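Local coordinates for StAR-related lipid transfer protein 13 (Homo sapiens, PDB 2PSO) that acts as a GTPase-activating protein for RhoA and perhaps Cdc42, and carries a lipid-binding START domain, the part present here, at residues Lys67-Lys75 against His192-Gly200. Numbering follows the deposited sequence.
Sequences KVGDGNPLK and HICRIDLKG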
loop_
_atom_site.group_PDB
_atom_site.type_symbol
_atom_site.label_atom_id
_atom_site.label_comp_id
_atom_site.label_asym_id
_atom_site.label_seq_id
_atom_site.Cartn_x
_atom_site.Cartn_y
_atom_site.Cartn_z
ATOM N N LYS A 67 -13.664 -5.042 5.055
ATOM C CA LYS A 67 -13.731 -4.864 6.494
ATOM C C LYS A 67 -13.105 -6.118 7.078
ATOM O O LYS A 67 -13.382 -7.230 6.627
ATOM C CB LYS A 67 -15.189 -4.721 6.948
ATOM N N VAL A 68 -12.247 -5.968 8.071
ATOM C CA VAL A 68 -11.594 -7.154 8.593
ATOM C C VAL A 68 -12.477 -7.851 9.637
ATOM O O VAL A 68 -12.374 -9.065 9.843
ATOM C CB VAL A 68 -10.176 -6.823 9.134
ATOM C CG1 VAL A 68 -9.358 -8.088 9.337
ATOM C CG2 VAL A 68 -9.457 -5.919 8.162
ATOM N N GLY A 69 -13.373 -7.090 10.265
ATOM C CA GLY A 69 -14.170 -7.602 11.389
ATOM C C GLY A 69 -13.286 -7.561 12.624
ATOM O O GLY A 69 -13.388 -8.382 13.537
ATOM N N ASP A 70 -12.405 -6.570 12.626
ATOM C CA ASP A 70 -11.285 -6.518 13.539
ATOM C C ASP A 70 -11.730 -6.031 14.903
ATOM O O ASP A 70 -11.315 -6.554 15.925
ATOM C CB ASP A 70 -10.253 -5.536 12.968
ATOM C CG ASP A 70 -8.826 -5.892 13.340
ATOM O OD1 ASP A 70 -8.524 -7.095 13.490
ATOM O OD2 ASP A 70 -7.999 -4.961 13.462
ATOM N N GLY A 71 -12.607 -5.036 14.893
ATOM C CA GLY A 71 -12.776 -4.156 16.031
ATOM C C GLY A 71 -11.972 -2.902 15.736
ATOM O O GLY A 71 -11.639 -2.128 16.636
ATOM N N ASN A 72 -11.642 -2.717 14.460
ATOM C CA ASN A 72 -10.919 -1.541 14.008
ATOM C C ASN A 72 -11.588 -1.037 12.734
ATOM O O ASN A 72 -11.776 -1.812 11.791
ATOM C CB ASN A 72 -9.447 -1.884 13.761
ATOM C CG ASN A 72 -8.546 -0.649 13.682
ATOM O OD1 ASN A 72 -8.942 0.425 13.218
ATOM N ND2 ASN A 72 -7.309 -0.813 14.119
ATOM N N PRO A 73 -11.972 0.260 12.716
ATOM C CA PRO A 73 -12.638 0.910 11.577
ATOM C C PRO A 73 -11.810 0.915 10.284
ATOM O O PRO A 73 -12.385 0.927 9.191
ATOM C CB PRO A 73 -12.852 2.348 12.069
ATOM C CG PRO A 73 -11.866 2.534 13.188
ATOM C CD PRO A 73 -11.791 1.195 13.844
ATOM N N LEU A 74 -10.480 0.894 10.406
ATOM C CA LEU A 74 -9.595 0.968 9.230
ATOM C C LEU A 74 -9.793 -0.176 8.258
ATOM O O LEU A 74 -9.840 -1.346 8.648
ATOM C CB LEU A 74 -8.123 1.056 9.638
ATOM C CG LEU A 74 -7.679 2.463 10.051
ATOM C CD1 LEU A 74 -6.401 2.401 10.876
ATOM C CD2 LEU A 74 -7.531 3.409 8.847
ATOM N N LYS A 75 -9.918 0.182 6.987
ATOM C CA LYS A 75 -10.140 -0.810 5.952
ATOM C C LYS A 75 -8.837 -1.422 5.436
ATOM O O LYS A 75 -7.752 -0.837 5.557
ATOM C CB LYS A 75 -10.956 -0.202 4.812
ATOM C CG LYS A 75 -12.425 -0.031 5.155
ATOM C CD LYS A 75 -13.105 0.993 4.246
ATOM C CE LYS A 75 -14.407 1.513 4.861
ATOM N NZ LYS A 75 -15.242 2.247 3.870
ATOM N N HIS A 192 -0.823 -4.558 -4.607
ATOM C CA HIS A 192 -0.543 -4.134 -3.248
ATOM C C HIS A 192 -1.767 -4.195 -2.296
ATOM O O HIS A 192 -2.682 -3.361 -2.380
ATOM C CB HIS A 192 0.024 -2.733 -3.267
ATOM C CG HIS A 192 0.573 -2.302 -1.953
ATOM N ND1 HIS A 192 0.665 -0.975 -1.583
ATOM C CD2 HIS A 192 1.060 -3.020 -0.915
ATOM C CE1 HIS A 192 1.181 -0.893 -0.366
ATOM N NE2 HIS A 192 1.438 -2.121 0.058
ATOM N N ILE A 193 -1.778 -5.173 -1.393
ATOM C CA ILE A 193 -2.746 -5.184 -0.308
ATOM C C ILE A 193 -2.211 -4.548 0.967
ATOM O O ILE A 193 -1.368 -5.136 1.630
ATOM C CB ILE A 193 -3.144 -6.610 0.083
ATOM C CG1 ILE A 193 -3.752 -7.341 -1.109
ATOM C CG2 ILE A 193 -4.134 -6.578 1.272
ATOM C CD1 ILE A 193 -3.673 -8.835 -0.982
ATOM N N CYS A 194 -2.719 -3.386 1.352
ATOM C CA CYS A 194 -2.288 -2.821 2.616
ATOM C C CYS A 194 -3.361 -2.143 3.493
ATOM O O CYS A 194 -4.514 -1.982 3.108
ATOM C CB CYS A 194 -1.189 -1.830 2.365
ATOM S SG CYS A 194 -1.882 -0.315 1.774
ATOM N N ARG A 195 -2.920 -1.728 4.677
ATOM C CA ARG A 195 -3.756 -1.239 5.747
ATOM C C ARG A 195 -2.836 -0.427 6.636
ATOM O O ARG A 195 -2.101 -0.972 7.454
ATOM C CB ARG A 195 -4.309 -2.417 6.555
ATOM C CG ARG A 195 -5.355 -2.034 7.621
ATOM C CD ARG A 195 -5.855 -3.235 8.456
ATOM N NE ARG A 195 -7.126 -2.924 9.106
ATOM C CZ ARG A 195 -7.742 -3.644 10.047
ATOM N NH1 ARG A 195 -7.227 -4.773 10.516
ATOM N NH2 ARG A 195 -8.910 -3.223 10.514
ATOM N N ILE A 196 -2.852 0.881 6.456
ATOM C CA ILE A 196 -1.976 1.745 7.217
ATOM C C ILE A 196 -2.808 2.633 8.138
ATOM O O ILE A 196 -3.935 3.005 7.802
ATOM C CB ILE A 196 -1.130 2.610 6.281
ATOM C CG1 ILE A 196 -0.585 1.741 5.142
ATOM C CG2 ILE A 196 0.007 3.272 7.030
ATOM C CD1 ILE A 196 0.339 2.467 4.184
ATOM N N ASP A 197 -2.256 2.945 9.307
ATOM C CA ASP A 197 -2.846 3.878 10.236
ATOM C C ASP A 197 -1.936 5.103 10.305
ATOM O O ASP A 197 -1.051 5.172 11.159
ATOM C CB ASP A 197 -2.957 3.203 11.606
ATOM C CG ASP A 197 -3.592 4.095 12.679
ATOM O OD1 ASP A 197 -3.708 5.320 12.479
ATOM O OD2 ASP A 197 -3.962 3.557 13.750
ATOM N N LEU A 198 -2.131 6.062 9.397
ATOM C CA LEU A 198 -1.494 7.369 9.542
ATOM C C LEU A 198 -2.190 7.924 10.753
ATOM O O LEU A 198 -3.403 7.757 10.889
ATOM C CB LEU A 198 -1.767 8.290 8.357
ATOM C CG LEU A 198 -1.702 7.865 6.882
ATOM C CD1 LEU A 198 -0.468 7.004 6.548
ATOM C CD2 LEU A 198 -2.995 7.172 6.437
ATOM N N LYS A 199 -1.465 8.575 11.648
ATOM C CA LYS A 199 -2.103 8.975 12.899
ATOM C C LYS A 199 -2.671 10.411 12.934
ATOM O O LYS A 199 -1.970 11.352 13.307
ATOM C CB LYS A 199 -1.179 8.690 14.088
ATOM C CG LYS A 199 -0.964 7.201 14.313
ATOM C CD LYS A 199 -0.631 6.893 15.759
ATOM C CE LYS A 199 -0.731 5.400 16.037
ATOM N NZ LYS A 199 -0.300 5.050 17.421
ATOM N N GLY A 200 -3.936 10.580 12.549
ATOM C CA GLY A 200 -4.607 11.860 12.793
ATOM C C GLY A 200 -5.377 12.528 11.664
ATOM O O GLY A 200 -5.337 13.745 11.516
#
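With CG anti to the backbone N (chi1 -173°) and the chain extended from there to NE, Arg195 delivers its guanidinium into the bend of loop 67-75, where Val68, Asp70, Asn72 and Leu74 surround it. Val68 has CG1 anti to its own N, which leaves CG2 turned onto one face of that group, Val68 CG2 being 3.4 Å from Arg195 CZ and over the centre. At the edge, two nitrogens converge side-on on a single acceptor. Arg195 NH2 donates to Leu74 O at 2.8 Å and Arg195 NE to the same Leu74 O at 3.2 Å; the oxygen lies close to the guanidinium plane, but NE approaches it from well above the carbonyl plane. Two bonds to one atom, with a methyl over a face, should restrict rotation of the group. Asp70 OD2 forms a salt bridge with Arg195 NH1 at 3.1 Å, but the hydrogen bond within it is weak, and the two planes stand 52° apart. The acceptor loop is itself braced by an Asx turn, Leu74 N to Asn72 OD1 at 3.2 Å, nearly straight at 171°. Beyond the polar cluster, the Leu74 side chain crosses that of Asp197 at about a right angle, Leu74 CD1 lying 3.6 Å from Asp197 CB. Lys75 O also meets the aliphatic chain, 3.4 Å from Arg195 CG. The backbone pairing of Cys194 with Trp77 places strands 76-83 and 188-196 side by side; Arg195 extends that link to the hairpin loop between antiparallel strands 62-66 and 76-83, within the curved sheet of the START fold.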